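PDB 7D1B: leucine aminopeptidase from Fimbriiglobus ruber, which binds zinc and, although named an aminopeptidase, probably acts as a glutaminyl cyclase of the M28 metallopeptidase family, closing N-terminal glutamine into pyroglutamate. Local coordinates for residues A[124-129]-A[180-185]; A[209-214]-A[288-293]; A[228-233]-A[298-303]; A[239-244]-A[302-307]; A[257-262]-A[331-336]. One frame throughout, in Å; residues are numbered along the deposited sequence. Where two conformers were deposited one is given.

Contact 1. Residues A[124-129]-A[180-185]; sequences RLIVCS and DFVLFD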
# COMPACT_ATOMS: atom_id res chain seq x y z
N ARG A 124 12.45 -12.06 -3.15
CA ARG A 124 11.54 -11.06 -3.66
C ARG A 124 11.10 -10.13 -2.54
O ARG A 124 10.91 -10.56 -1.40
CB ARG A 124 10.30 -11.69 -4.30
CG ARG A 124 10.61 -12.70 -5.40
CD ARG A 124 9.35 -13.15 -6.20
NE ARG A 124 8.85 -12.06 -7.03
CZ ARG A 124 9.45 -11.62 -8.14
NH1 ARG A 124 10.54 -12.23 -8.61
NH2 ARG A 124 8.95 -10.56 -8.76
N LEU A 125 10.96 -8.85 -2.89
CA LEU A 125 10.37 -7.84 -2.03
C LEU A 125 8.96 -7.53 -2.49
O LEU A 125 8.64 -7.65 -3.68
CB LEU A 125 11.19 -6.55 -2.07
CG LEU A 125 12.64 -6.62 -1.59
CD1 LEU A 125 13.26 -5.24 -1.67
CD2 LEU A 125 12.75 -7.18 -0.18
N ILE A 126 8.16 -7.05 -1.55
CA ILE A 126 6.81 -6.57 -1.83
C ILE A 126 6.73 -5.08 -1.55
O ILE A 126 7.18 -4.61 -0.50
CB ILE A 126 5.79 -7.32 -0.94
CG1 ILE A 126 5.72 -8.80 -1.34
CG2 ILE A 126 4.43 -6.63 -1.00
CD1 ILE A 126 5.10 -9.66 -0.28
N VAL A 127 6.10 -4.34 -2.47
CA VAL A 127 5.57 -3.01 -2.20
C VAL A 127 4.07 -3.17 -2.28
O VAL A 127 3.57 -3.67 -3.30
CB VAL A 127 6.07 -1.98 -3.24
CG1 VAL A 127 5.40 -0.63 -2.99
CG2 VAL A 127 7.60 -1.87 -3.22
N CYS A 128 3.35 -2.79 -1.23
CA CYS A 128 1.93 -3.12 -1.18
C CYS A 128 1.10 -1.95 -0.68
O CYS A 128 1.60 -0.98 -0.09
CB CYS A 128 1.67 -4.43 -0.40
SG CYS A 128 2.18 -4.42 1.32
N SER A 129 -0.21 -2.07 -0.92
CA SER A 129 -1.19 -1.07 -0.54
C SER A 129 -2.54 -1.75 -0.64
O SER A 129 -2.70 -2.66 -1.46
CB SER A 129 -1.16 0.09 -1.55
OG SER A 129 -2.11 1.08 -1.26
N ASP A 180 7.45 -7.33 -6.25
CA ASP A 180 6.02 -7.50 -6.52
C ASP A 180 5.26 -6.31 -5.94
O ASP A 180 5.38 -6.03 -4.73
CB ASP A 180 5.50 -8.80 -5.93
CG ASP A 180 6.08 -9.99 -6.64
OD1 ASP A 180 6.34 -9.88 -7.85
OD2 ASP A 180 6.30 -11.04 -6.00
N PHE A 181 4.52 -5.61 -6.79
CA PHE A 181 3.55 -4.62 -6.34
C PHE A 181 2.27 -5.40 -6.04
O PHE A 181 1.73 -6.07 -6.93
CB PHE A 181 3.26 -3.63 -7.46
CG PHE A 181 4.38 -2.67 -7.80
CD1 PHE A 181 5.61 -2.68 -7.15
CD2 PHE A 181 4.18 -1.72 -8.81
CE1 PHE A 181 6.62 -1.74 -7.49
CE2 PHE A 181 5.17 -0.80 -9.14
CZ PHE A 181 6.38 -0.80 -8.49
N VAL A 182 1.81 -5.35 -4.80
CA VAL A 182 0.65 -6.13 -4.39
C VAL A 182 -0.43 -5.15 -3.92
O VAL A 182 -0.19 -4.35 -3.01
CB VAL A 182 0.99 -7.16 -3.31
CG1 VAL A 182 -0.26 -7.96 -2.92
CG2 VAL A 182 2.13 -8.08 -3.78
N LEU A 183 -1.60 -5.24 -4.54
CA LEU A 183 -2.76 -4.44 -4.18
C LEU A 183 -3.78 -5.34 -3.51
O LEU A 183 -4.30 -6.29 -4.12
CB LEU A 183 -3.35 -3.77 -5.43
CG LEU A 183 -2.40 -2.68 -5.94
CD1 LEU A 183 -2.68 -2.40 -7.39
CD2 LEU A 183 -2.53 -1.45 -5.08
N PHE A 184 -4.04 -5.08 -2.23
CA PHE A 184 -4.96 -5.88 -1.43
C PHE A 184 -6.38 -5.35 -1.55
O PHE A 184 -6.65 -4.17 -1.28
CB PHE A 184 -4.59 -5.84 0.05
CG PHE A 184 -3.21 -6.35 0.36
CD1 PHE A 184 -2.80 -7.64 -0.00
CD2 PHE A 184 -2.30 -5.53 1.03
CE1 PHE A 184 -1.53 -8.09 0.31
CE2 PHE A 184 -1.03 -5.99 1.35
CZ PHE A 184 -0.65 -7.26 0.99
N ASP A 185 -7.31 -6.24 -1.92
CA ASP A 185 -8.72 -5.92 -1.81
C ASP A 185 -9.17 -6.08 -0.36
O ASP A 185 -8.48 -6.67 0.48
CB ASP A 185 -9.51 -6.87 -2.71
CG ASP A 185 -10.84 -6.30 -3.20
OD1 ASP A 185 -11.36 -5.29 -2.65
OD2 ASP A 185 -11.38 -6.88 -4.18

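Contact 2. Residues A[209-214]-A[288-293]; sequences EHFANG and IALNEA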
# COMPACT_ATOMS: atom_id res chain seq x y z
N GLU A 209 -4.80 -11.04 4.40
CA GLU A 209 -4.87 -12.37 4.99
C GLU A 209 -4.90 -13.44 3.91
O GLU A 209 -4.20 -14.46 4.04
CB GLU A 209 -6.07 -12.47 5.93
CG GLU A 209 -5.82 -11.64 7.18
CD GLU A 209 -6.96 -11.59 8.15
OE1 GLU A 209 -7.95 -12.32 7.96
OE2 GLU A 209 -6.86 -10.83 9.14
N HIS A 210 -5.65 -13.21 2.83
CA HIS A 210 -5.71 -14.18 1.74
C HIS A 210 -4.33 -14.36 1.11
O HIS A 210 -3.87 -15.48 0.89
CB HIS A 210 -6.72 -13.74 0.69
CG HIS A 210 -6.87 -14.71 -0.43
ND1 HIS A 210 -7.67 -15.82 -0.34
CD2 HIS A 210 -6.31 -14.74 -1.66
CE1 HIS A 210 -7.60 -16.50 -1.47
NE2 HIS A 210 -6.77 -15.88 -2.28
N PHE A 211 -3.66 -13.25 0.83
CA PHE A 211 -2.34 -13.30 0.21
C PHE A 211 -1.36 -14.03 1.12
O PHE A 211 -0.60 -14.89 0.66
CB PHE A 211 -1.87 -11.87 -0.05
CG PHE A 211 -0.50 -11.80 -0.66
CD1 PHE A 211 -0.34 -11.81 -2.04
CD2 PHE A 211 0.63 -11.73 0.14
CE1 PHE A 211 0.95 -11.76 -2.60
CE2 PHE A 211 1.92 -11.66 -0.41
CZ PHE A 211 2.06 -11.69 -1.78
N ALA A 212 -1.34 -13.67 2.40
CA ALA A 212 -0.38 -14.26 3.32
C ALA A 212 -0.65 -15.75 3.48
O ALA A 212 0.29 -16.55 3.50
CB ALA A 212 -0.44 -13.55 4.67
N ASN A 213 -1.92 -16.15 3.61
CA ASN A 213 -2.23 -17.56 3.73
C ASN A 213 -1.82 -18.32 2.48
O ASN A 213 -1.34 -19.46 2.57
CB ASN A 213 -3.72 -17.76 3.97
CG ASN A 213 -4.12 -17.39 5.36
OD1 ASN A 213 -3.29 -17.38 6.27
ND2 ASN A 213 -5.40 -17.09 5.55
N GLY A 214 -2.02 -17.73 1.30
CA GLY A 214 -1.62 -18.40 0.07
C GLY A 214 -0.13 -18.61 0.00
O GLY A 214 0.35 -19.67 -0.43
N ILE A 288 0.14 -6.80 9.06
CA ILE A 288 0.07 -7.79 10.14
C ILE A 288 0.08 -9.21 9.58
O ILE A 288 0.84 -10.06 10.02
CB ILE A 288 -1.17 -7.55 11.01
CG1 ILE A 288 -1.15 -6.15 11.62
CG2 ILE A 288 -1.33 -8.66 12.07
CD1 ILE A 288 -0.05 -5.94 12.62
N ALA A 289 -0.76 -9.46 8.57
CA ALA A 289 -0.83 -10.81 8.03
C ALA A 289 0.50 -11.21 7.41
O ALA A 289 0.91 -12.38 7.49
CB ALA A 289 -1.93 -10.91 6.98
N LEU A 290 1.21 -10.25 6.80
CA LEU A 290 2.51 -10.55 6.20
C LEU A 290 3.53 -10.93 7.26
O LEU A 290 4.21 -11.95 7.14
CB LEU A 290 2.99 -9.35 5.36
CG LEU A 290 2.05 -8.88 4.25
CD1 LEU A 290 2.66 -7.69 3.54
CD2 LEU A 290 1.78 -9.99 3.27
N ASN A 291 3.62 -10.13 8.34
CA ASN A 291 4.52 -10.49 9.43
C ASN A 291 4.18 -11.86 10.01
O ASN A 291 5.08 -12.65 10.31
CB ASN A 291 4.46 -9.43 10.54
CG ASN A 291 5.31 -8.21 10.21
OD1 ASN A 291 6.54 -8.30 10.08
ND2 ASN A 291 4.67 -7.04 10.09
N GLU A 292 2.88 -12.16 10.16
CA GLU A 292 2.49 -13.44 10.73
C GLU A 292 2.87 -14.60 9.83
O GLU A 292 3.05 -15.72 10.32
CB GLU A 292 1.00 -13.41 11.07
CG GLU A 292 0.73 -12.50 12.28
CD GLU A 292 -0.72 -12.39 12.69
OE1 GLU A 292 -1.59 -12.88 11.95
OE2 GLU A 292 -0.98 -11.79 13.76
N ALA A 293 3.00 -14.36 8.53
CA ALA A 293 3.48 -15.36 7.58
C ALA A 293 4.99 -15.40 7.49
O ALA A 293 5.53 -16.10 6.63
CB ALA A 293 2.86 -15.13 6.20

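Contact 3. Residues A[228-233]-A[298-303]; sequences GAVLLD and VDVIDF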
# COMPACT_ATOMS: atom_id res chain seq x y z
N GLY A 228 10.98 -9.30 2.45
CA GLY A 228 10.56 -8.07 3.08
C GLY A 228 9.40 -7.48 2.31
O GLY A 228 9.23 -7.72 1.11
N ALA A 229 8.62 -6.65 3.03
CA ALA A 229 7.46 -5.98 2.45
C ALA A 229 7.32 -4.60 3.06
O ALA A 229 7.50 -4.43 4.26
CB ALA A 229 6.19 -6.77 2.71
N VAL A 230 6.97 -3.63 2.22
CA VAL A 230 6.61 -2.29 2.66
C VAL A 230 5.18 -2.02 2.26
O VAL A 230 4.86 -2.08 1.07
CB VAL A 230 7.57 -1.21 2.12
CG1 VAL A 230 7.03 0.16 2.49
CG2 VAL A 230 8.97 -1.42 2.66
N LEU A 231 4.34 -1.73 3.25
CA LEU A 231 2.96 -1.31 3.05
C LEU A 231 2.91 0.21 3.07
O LEU A 231 3.49 0.85 3.95
CB LEU A 231 2.10 -1.87 4.18
CG LEU A 231 0.66 -1.36 4.21
CD1 LEU A 231 -0.12 -1.84 2.98
CD2 LEU A 231 -0.03 -1.81 5.48
N LEU A 232 2.24 0.78 2.09
CA LEU A 232 2.04 2.23 2.00
C LEU A 232 0.61 2.53 2.45
O LEU A 232 -0.33 2.02 1.85
CB LEU A 232 2.18 2.65 0.55
CG LEU A 232 3.55 2.38 -0.08
CD1 LEU A 232 3.47 2.63 -1.59
CD2 LEU A 232 4.63 3.22 0.59
N ASP A 233 0.45 3.38 3.46
CA ASP A 233 -0.91 3.72 3.90
C ASP A 233 -0.89 5.11 4.55
O ASP A 233 -0.07 5.34 5.44
CB ASP A 233 -1.37 2.69 4.94
CG ASP A 233 -2.89 2.65 5.11
OD1 ASP A 233 -3.62 3.38 4.39
OD2 ASP A 233 -3.39 1.88 5.98
N VAL A 298 6.77 -3.67 7.05
CA VAL A 298 6.72 -2.35 7.68
C VAL A 298 5.58 -1.55 7.08
O VAL A 298 5.41 -1.51 5.86
CB VAL A 298 8.06 -1.61 7.46
CG1 VAL A 298 7.96 -0.14 7.86
CG2 VAL A 298 9.17 -2.33 8.19
N ASP A 299 4.84 -0.86 7.95
CA ASP A 299 3.79 0.07 7.54
C ASP A 299 4.38 1.48 7.49
O ASP A 299 4.84 2.00 8.51
CB ASP A 299 2.64 -0.00 8.54
CG ASP A 299 1.34 0.58 8.01
OD1 ASP A 299 1.29 1.11 6.88
OD2 ASP A 299 0.34 0.46 8.78
N VAL A 300 4.42 2.05 6.30
CA VAL A 300 4.86 3.42 6.07
C VAL A 300 3.58 4.25 6.08
O VAL A 300 2.78 4.22 5.13
CB VAL A 300 5.64 3.53 4.75
CG1 VAL A 300 5.88 5.00 4.40
CG2 VAL A 300 6.95 2.79 4.90
N ILE A 301 3.36 4.96 7.20
CA ILE A 301 2.06 5.51 7.55
C ILE A 301 2.26 6.73 8.43
O ILE A 301 3.16 6.77 9.27
CB ILE A 301 1.20 4.43 8.26
CG1 ILE A 301 -0.20 4.96 8.65
CG2 ILE A 301 1.92 3.85 9.49
CD1 ILE A 301 -1.17 3.85 9.04
N ASP A 302 1.36 7.71 8.29
CA ASP A 302 1.18 8.75 9.30
C ASP A 302 -0.27 8.62 9.77
O ASP A 302 -1.19 9.13 9.12
CB ASP A 302 1.45 10.14 8.74
CG ASP A 302 1.18 11.24 9.75
OD1 ASP A 302 0.80 10.93 10.91
OD2 ASP A 302 1.36 12.42 9.35
N PHE A 303 -0.46 7.94 10.90
CA PHE A 303 -1.81 7.65 11.33
C PHE A 303 -2.51 8.88 11.89
O PHE A 303 -3.70 8.81 12.20
CB PHE A 303 -1.78 6.49 12.34
CG PHE A 303 -3.12 5.79 12.55
CD1 PHE A 303 -4.08 5.66 11.54
CD2 PHE A 303 -3.40 5.25 13.80
CE1 PHE A 303 -5.28 4.99 11.78
CE2 PHE A 303 -4.60 4.58 14.03
CZ PHE A 303 -5.53 4.46 13.03

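Contact 4. Residues A[239-244]-A[302-307]; sequences GARLAM and DFDYKH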
# COMPACT_ATOMS: atom_id res chain seq x y z
N GLY A 239 3.66 17.33 4.34
CA GLY A 239 4.17 17.40 5.69
C GLY A 239 3.92 16.16 6.51
O GLY A 239 3.99 16.21 7.74
N ALA A 240 3.67 15.02 5.86
CA ALA A 240 3.41 13.78 6.58
C ALA A 240 4.53 13.47 7.56
O ALA A 240 5.71 13.76 7.32
CB ALA A 240 3.29 12.63 5.58
N ARG A 241 4.15 12.88 8.69
CA ARG A 241 5.08 12.42 9.71
C ARG A 241 5.05 10.89 9.72
O ARG A 241 4.16 10.28 10.32
CB ARG A 241 4.71 13.01 11.07
CG ARG A 241 5.57 12.50 12.20
CD ARG A 241 5.11 13.10 13.56
NE ARG A 241 5.71 12.38 14.69
CZ ARG A 241 5.24 11.24 15.19
NH1 ARG A 241 4.13 10.71 14.71
NH2 ARG A 241 5.89 10.63 16.18
N LEU A 242 6.00 10.28 9.01
CA LEU A 242 6.07 8.82 8.85
C LEU A 242 6.93 8.29 9.99
O LEU A 242 8.16 8.24 9.89
CB LEU A 242 6.59 8.44 7.46
CG LEU A 242 5.80 9.01 6.28
CD1 LEU A 242 6.47 8.62 4.97
CD2 LEU A 242 4.33 8.59 6.30
N ALA A 243 6.28 7.96 11.09
CA ALA A 243 6.93 7.51 12.31
C ALA A 243 6.89 5.99 12.40
O ALA A 243 6.38 5.29 11.52
CB ALA A 243 6.31 8.20 13.53
N MET A 244 7.45 5.46 13.49
CA MET A 244 7.67 4.03 13.63
C MET A 244 6.58 3.43 14.51
O MET A 244 6.45 3.78 15.69
CB MET A 244 9.04 3.80 14.24
CG MET A 244 10.14 4.34 13.34
SD MET A 244 11.73 4.27 14.17
CE MET A 244 12.83 4.54 12.77
N ASP A 302 1.36 7.71 8.29
CA ASP A 302 1.18 8.75 9.30
C ASP A 302 -0.27 8.62 9.77
O ASP A 302 -1.19 9.13 9.12
CB ASP A 302 1.45 10.14 8.74
CG ASP A 302 1.18 11.24 9.75
OD1 ASP A 302 0.80 10.93 10.91
OD2 ASP A 302 1.36 12.42 9.35
N PHE A 303 -0.46 7.94 10.90
CA PHE A 303 -1.81 7.65 11.33
C PHE A 303 -2.51 8.88 11.89
O PHE A 303 -3.70 8.81 12.20
CB PHE A 303 -1.78 6.49 12.34
CG PHE A 303 -3.12 5.79 12.55
CD1 PHE A 303 -4.08 5.66 11.54
CD2 PHE A 303 -3.40 5.25 13.80
CE1 PHE A 303 -5.28 4.99 11.78
CE2 PHE A 303 -4.60 4.58 14.03
CZ PHE A 303 -5.53 4.46 13.03
N ASP A 304 -1.81 10.01 12.01
CA ASP A 304 -2.44 11.27 12.40
C ASP A 304 -2.95 12.08 11.22
O ASP A 304 -3.39 13.22 11.41
CB ASP A 304 -1.50 12.08 13.29
CG ASP A 304 -1.22 11.41 14.61
OD1 ASP A 304 -2.16 10.81 15.18
OD2 ASP A 304 -0.06 11.46 15.07
N TYR A 305 -2.94 11.52 10.01
CA TYR A 305 -3.50 12.21 8.86
C TYR A 305 -4.84 12.83 9.22
O TYR A 305 -5.76 12.15 9.68
CB TYR A 305 -3.71 11.19 7.75
CG TYR A 305 -4.40 11.72 6.51
CD1 TYR A 305 -4.00 12.91 5.92
CD2 TYR A 305 -5.43 11.00 5.92
CE1 TYR A 305 -4.61 13.37 4.75
CE2 TYR A 305 -6.05 11.45 4.76
CZ TYR A 305 -5.63 12.63 4.18
OH TYR A 305 -6.20 13.09 3.01
N LYS A 306 -4.96 14.14 8.98
CA LYS A 306 -6.09 14.87 9.53
C LYS A 306 -7.39 14.61 8.79
O LYS A 306 -8.46 14.90 9.34
CB LYS A 306 -5.82 16.38 9.60
CG LYS A 306 -5.72 17.06 8.28
CD LYS A 306 -5.43 18.55 8.46
CE LYS A 306 -4.05 18.76 9.07
NZ LYS A 306 -3.66 20.20 9.01
N HIS A 307 -7.35 14.09 7.57
CA HIS A 307 -8.57 13.83 6.80
C HIS A 307 -8.96 12.36 6.79
O HIS A 307 -9.78 11.94 5.96
CB HIS A 307 -8.46 14.44 5.41
CG HIS A 307 -8.19 15.89 5.45
ND1 HIS A 307 -9.18 16.81 5.74
CD2 HIS A 307 -7.04 16.59 5.37
CE1 HIS A 307 -8.65 18.02 5.78
NE2 HIS A 307 -7.35 17.91 5.56
O HOH W 1 1.96 11.92 13.24

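Contact 5. Residues A[257-262]-A[331-336]; sequences AELWRV and LGWIQI. With GOL (glycerol), chain H.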
# COMPACT_ATOMS: atom_id res chain seq x y z
N ALA A 257 15.33 -0.19 9.77
CA ALA A 257 16.63 0.48 9.72
C ALA A 257 17.03 0.82 8.29
O ALA A 257 17.50 1.93 8.02
CB ALA A 257 17.70 -0.39 10.39
N GLU A 258 16.90 -0.13 7.36
CA GLU A 258 17.28 0.13 5.97
C GLU A 258 16.44 1.25 5.37
O GLU A 258 16.98 2.13 4.69
CB GLU A 258 17.14 -1.12 5.12
CG GLU A 258 18.23 -2.13 5.38
CD GLU A 258 18.19 -3.33 4.47
OE1 GLU A 258 17.21 -3.50 3.71
OE2 GLU A 258 19.17 -4.12 4.50
N LEU A 259 15.12 1.21 5.58
CA LEU A 259 14.25 2.20 4.95
C LEU A 259 14.54 3.59 5.48
O LEU A 259 14.63 4.55 4.70
CB LEU A 259 12.81 1.84 5.22
CG LEU A 259 12.12 0.77 4.43
CD1 LEU A 259 10.76 0.60 5.07
CD2 LEU A 259 11.97 1.17 2.96
N TRP A 260 14.66 3.72 6.79
CA TRP A 260 14.94 5.03 7.36
C TRP A 260 16.36 5.49 7.05
O TRP A 260 16.60 6.70 6.88
CB TRP A 260 14.64 5.05 8.87
CG TRP A 260 13.22 5.45 9.23
CD1 TRP A 260 12.85 6.59 9.89
CD2 TRP A 260 11.99 4.73 8.97
NE1 TRP A 260 11.49 6.63 10.06
CE2 TRP A 260 10.93 5.50 9.51
CE3 TRP A 260 11.68 3.50 8.37
CZ2 TRP A 260 9.59 5.10 9.44
CZ3 TRP A 260 10.34 3.11 8.30
CH2 TRP A 260 9.31 3.91 8.83
N ARG A 261 17.32 4.56 6.90
CA ARG A 261 18.65 4.93 6.45
C ARG A 261 18.60 5.49 5.03
O ARG A 261 19.17 6.55 4.74
CB ARG A 261 19.57 3.70 6.53
CG ARG A 261 21.03 3.99 6.23
CD ARG A 261 21.90 2.74 6.29
NE ARG A 261 21.82 2.15 7.64
CZ ARG A 261 21.38 0.93 7.93
NH1 ARG A 261 21.05 0.07 6.98
NH2 ARG A 261 21.29 0.56 9.21
N VAL A 262 17.90 4.80 4.13
CA VAL A 262 17.74 5.32 2.77
C VAL A 262 17.06 6.68 2.79
O VAL A 262 17.47 7.60 2.07
CB VAL A 262 16.99 4.31 1.89
CG1 VAL A 262 16.60 4.93 0.56
CG2 VAL A 262 17.84 3.07 1.65
N LEU A 331 12.63 2.79 -3.96
CA LEU A 331 13.59 2.36 -4.98
C LEU A 331 14.99 2.21 -4.40
O LEU A 331 15.74 1.31 -4.81
CB LEU A 331 13.59 3.34 -6.15
CG LEU A 331 12.31 3.35 -6.99
CD1 LEU A 331 12.44 4.39 -8.09
CD2 LEU A 331 12.02 1.96 -7.56
N GLY A 332 15.36 3.05 -3.43
CA GLY A 332 16.67 2.88 -2.81
C GLY A 332 16.75 1.59 -2.01
O GLY A 332 17.73 0.85 -2.10
N TRP A 333 15.70 1.30 -1.25
CA TRP A 333 15.59 0.04 -0.51
C TRP A 333 15.75 -1.15 -1.45
O TRP A 333 16.51 -2.09 -1.16
CB TRP A 333 14.24 0.03 0.20
CG TRP A 333 13.86 -1.28 0.85
CD1 TRP A 333 14.55 -1.96 1.81
CD2 TRP A 333 12.66 -2.02 0.61
NE1 TRP A 333 13.86 -3.10 2.17
CE2 TRP A 333 12.69 -3.16 1.45
CE3 TRP A 333 11.57 -1.85 -0.26
CZ2 TRP A 333 11.66 -4.10 1.48
CZ3 TRP A 333 10.54 -2.79 -0.24
CH2 TRP A 333 10.59 -3.90 0.62
N ILE A 334 15.08 -1.11 -2.59
CA ILE A 334 15.20 -2.19 -3.58
C ILE A 334 16.65 -2.33 -4.05
O ILE A 334 17.20 -3.44 -4.09
CB ILE A 334 14.23 -1.95 -4.74
CG1 ILE A 334 12.80 -2.20 -4.28
CG2 ILE A 334 14.58 -2.82 -5.95
CD1 ILE A 334 11.73 -1.51 -5.16
N GLN A 335 17.28 -1.21 -4.41
CA GLN A 335 18.59 -1.26 -5.03
C GLN A 335 19.67 -1.71 -4.06
O GLN A 335 20.67 -2.29 -4.51
CB GLN A 335 18.97 0.11 -5.57
CG GLN A 335 18.21 0.53 -6.80
CD GLN A 335 18.43 1.99 -7.07
OE1 GLN A 335 19.44 2.39 -7.65
NE2 GLN A 335 17.52 2.82 -6.56
N ILE A 336 19.53 -1.44 -2.76
CA ILE A 336 20.61 -1.79 -1.83
C ILE A 336 20.61 -3.26 -1.44
O ILE A 336 21.56 -3.71 -0.80
CB ILE A 336 20.67 -0.88 -0.58
CG1 ILE A 336 19.45 -1.11 0.32
CG2 ILE A 336 20.85 0.59 -0.98
CD1 ILE A 336 19.51 -0.33 1.61
C1 GOL H . 14.94 -6.38 3.62
O1 GOL H . 15.00 -5.03 4.08
C2 GOL H . 15.45 -7.33 4.76
O2 GOL H . 16.76 -7.08 5.14
C3 GOL H . 14.49 -7.20 5.95
O3 GOL H . 15.01 -7.99 7.01

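Contact 1. Residues A[124-129]-A[180-185]
D180 takes a side-on grip from R124. NE of R124 bonds OD2 of D180 at 2.9 Å, nearly straight at 169°. NH2 of R124 bonds OD1 of D180 at 2.8 Å. Both oxygens lie near the guanidinium plane, but the nitrogens meet them from above the carboxylate plane. The arginine chain bends at chi3 (70°), which carries NE round toward the acid. S116 and Y226 also bond the D180 carboxylate, so this buried charge has several partners. The strands run parallel, neighbours in the central sheet of the M28 alpha/beta fold. V127 sits in the middle of the ladder: its N bonds D180 O and its O accepts from V182 N, both at 2.9 Å. On one face V127 CB meets F181 CD1. At the far end S129 O accepts from F184 N, and S129 CB rests near L183 CD2 at 4.1 Å. On the other face C128 SG lies 3.6 Å from F184 CE2, an oblique sulfur-aromatic contact.

Contact 2. Residues A[209-214]-A[288-293]
A212 and A289 face each other where helices 206-218 and 287-292 run side by side. Both CB atoms point at the opposite helix and lie 3.8 Å apart. A212 CB also sits 3.3 Å from A289 O, so it rests on the backbone as much as on a side chain. Further on, A293 CB points back and meets A212 CB at 4.0 Å. The A289 methyl also touches E209, at its CA and CG. Such small side chains let the axes approach to 8.5 Å, at only 14° from parallel. On the sheet side of this alanine row, L290 and F211 cross obliquely. CG of F211 is anti to its backbone N (chi1 179°), and its CD2 meets CD2 of L290 at 3.8 Å, at a slant to the ring. I126 and C128 of strand 123-130 lie beneath F211 and L290 respectively. Both helices therefore pack on the same side of the central sheet, within one helical layer of the alpha/beta fold. At the outer margin E209 turns its carboxylate to K203 in a salt bridge. Between the two segments the contact is apolar, so it depends on close fit and not on directed polar bonds.

Contact 3. Residues A[228-233]-A[298-303]
V298 to V300 pair in parallel with V230 to L232, the strand axes 4.7 Å apart and turned by 29°. Four backbone bonds zigzag between them. V298 N gives to A229 O, and L231 N to V298 O at 2.8 Å. V300 N then gives to L231 O, and D233 N to V300 O at 3.0 Å. One face carries the valines: V230 CG1 meets V300 CG2 at 3.6 Å, the two side chains crossing at a slant. Helices 253-266 and 320-336 pack on this face. On the other face L231 and D299 lie side by side and point the same way. CD2 of L231 touches OD1 of D299 at 3.5 Å. CG of D299 is anti to its backbone N (chi1 -162°). D299 OD1 also lies 3.7 Å from D233 CB. D233 and D299 each lie close to D285, and the side chain of D233 comes within about 4 Å of that of the zinc ligand D155. This grouping of acids is consistent with the carboxylic-acid hydrogen-bond network linked to glutaminyl cyclase activity in M28 enzymes.

Contact 4. Residues A[239-244]-A[302-307]
D302 accepts the backbone N of R241 on its OD2 at 2.9 Å, almost straight at 173°. The N-H comes from above the carboxylate plane. CG of D302 is anti to its backbone N (chi1 176°), beside the carbonyl carbon. L242 crosses the aspartate at about a right angle, its CD2 3.7 Å from D302 N. One water joins the rest. It accepts from R241 NH1 at 2.9 Å and donates to D302 OD1 and D304 OD2, both at 2.8 Å. The direct gap from R241 NH1 to D304 OD2 is 4.3 Å, too long for a salt bridge, so the water links the two charges. D302 OD1 also accepts from D304 N at 3.0 Å, and Y305 N bonds D302 O. Further out, R241 is held by a salt bridge to E274 and a bond to G276 O. H237 also bonds D302 OD2, while D304 takes the backbone N of R279 and D278. The aspartate thus ties a loop to the start of strand 242-244 while shaping its own chain: an Asx turn combined with a type I beta turn, in the loop that goes on to the zinc ligand H309.

Contact 5. Residues A[257-262]-A[331-336]
L259, in the conformer described here, one of two, places its CD2 methyl over one face of the W333 indole, toward the rim and 3.7 Å from W333 CG. The methyl is 4.1 Å from the centroid of the five-membered ring and 27° off the normal, a CH-pi contact that belongs to this conformer. The two side chains cross at a slant. CG of W333 is anti to its backbone N. The remaining apolar contacts centre on V262. Its CG2 meets CD1 of I336 at 3.8 Å as the two side chains slide past each other in opposite directions. Its CG1 lies 3.9 Å from CA of G332, where the glycine lets the valine come up to the backbone. Polar contact is confined to the indole edge. E258 OE1 approaches W333 CD1 to 3.6 Å, with the carboxylate and ring planes 64° apart. A glycerol, probably from the crystallisation liquor, bridges them: its O1 accepts from W333 NE1 at 2.9 Å, in the ring plane, and donates to E258 OE1 at 2.7 Å. Q337 also bonds this carboxylate oxygen. The helices meet steeply, at 119° between their directions. They lie against the central sheet: L259 and W333 both touch V230 of strand 225-232, L259 also reaches V298 of strand 297-300, and W333 reaches L125 of strand 123-130.

Overall arrangement
Contacts 1 and 3 form the core. They pair neighbouring strands of one sheet, and strands 123-130 and 225-232 join them directly through C128 with V230 and L232. Both rest on regular backbone bonds, but contact 1 ends in a salt bridge and contact 3 in clustered acids near the zinc. Contacts 2 and 5 are helix pairs on opposite faces of that sheet, farther from the centre. Contact 2 is near-parallel, built on alanines and only partly buried; contact 5 is buried, crosses steeply and uses larger side chains. Contact 4 also lies farther out than the strand pairs, among loops but still buried, and relies on a carboxylate and a water. It shares D302 and F303 with contact 3 and meets contact 5 at W260.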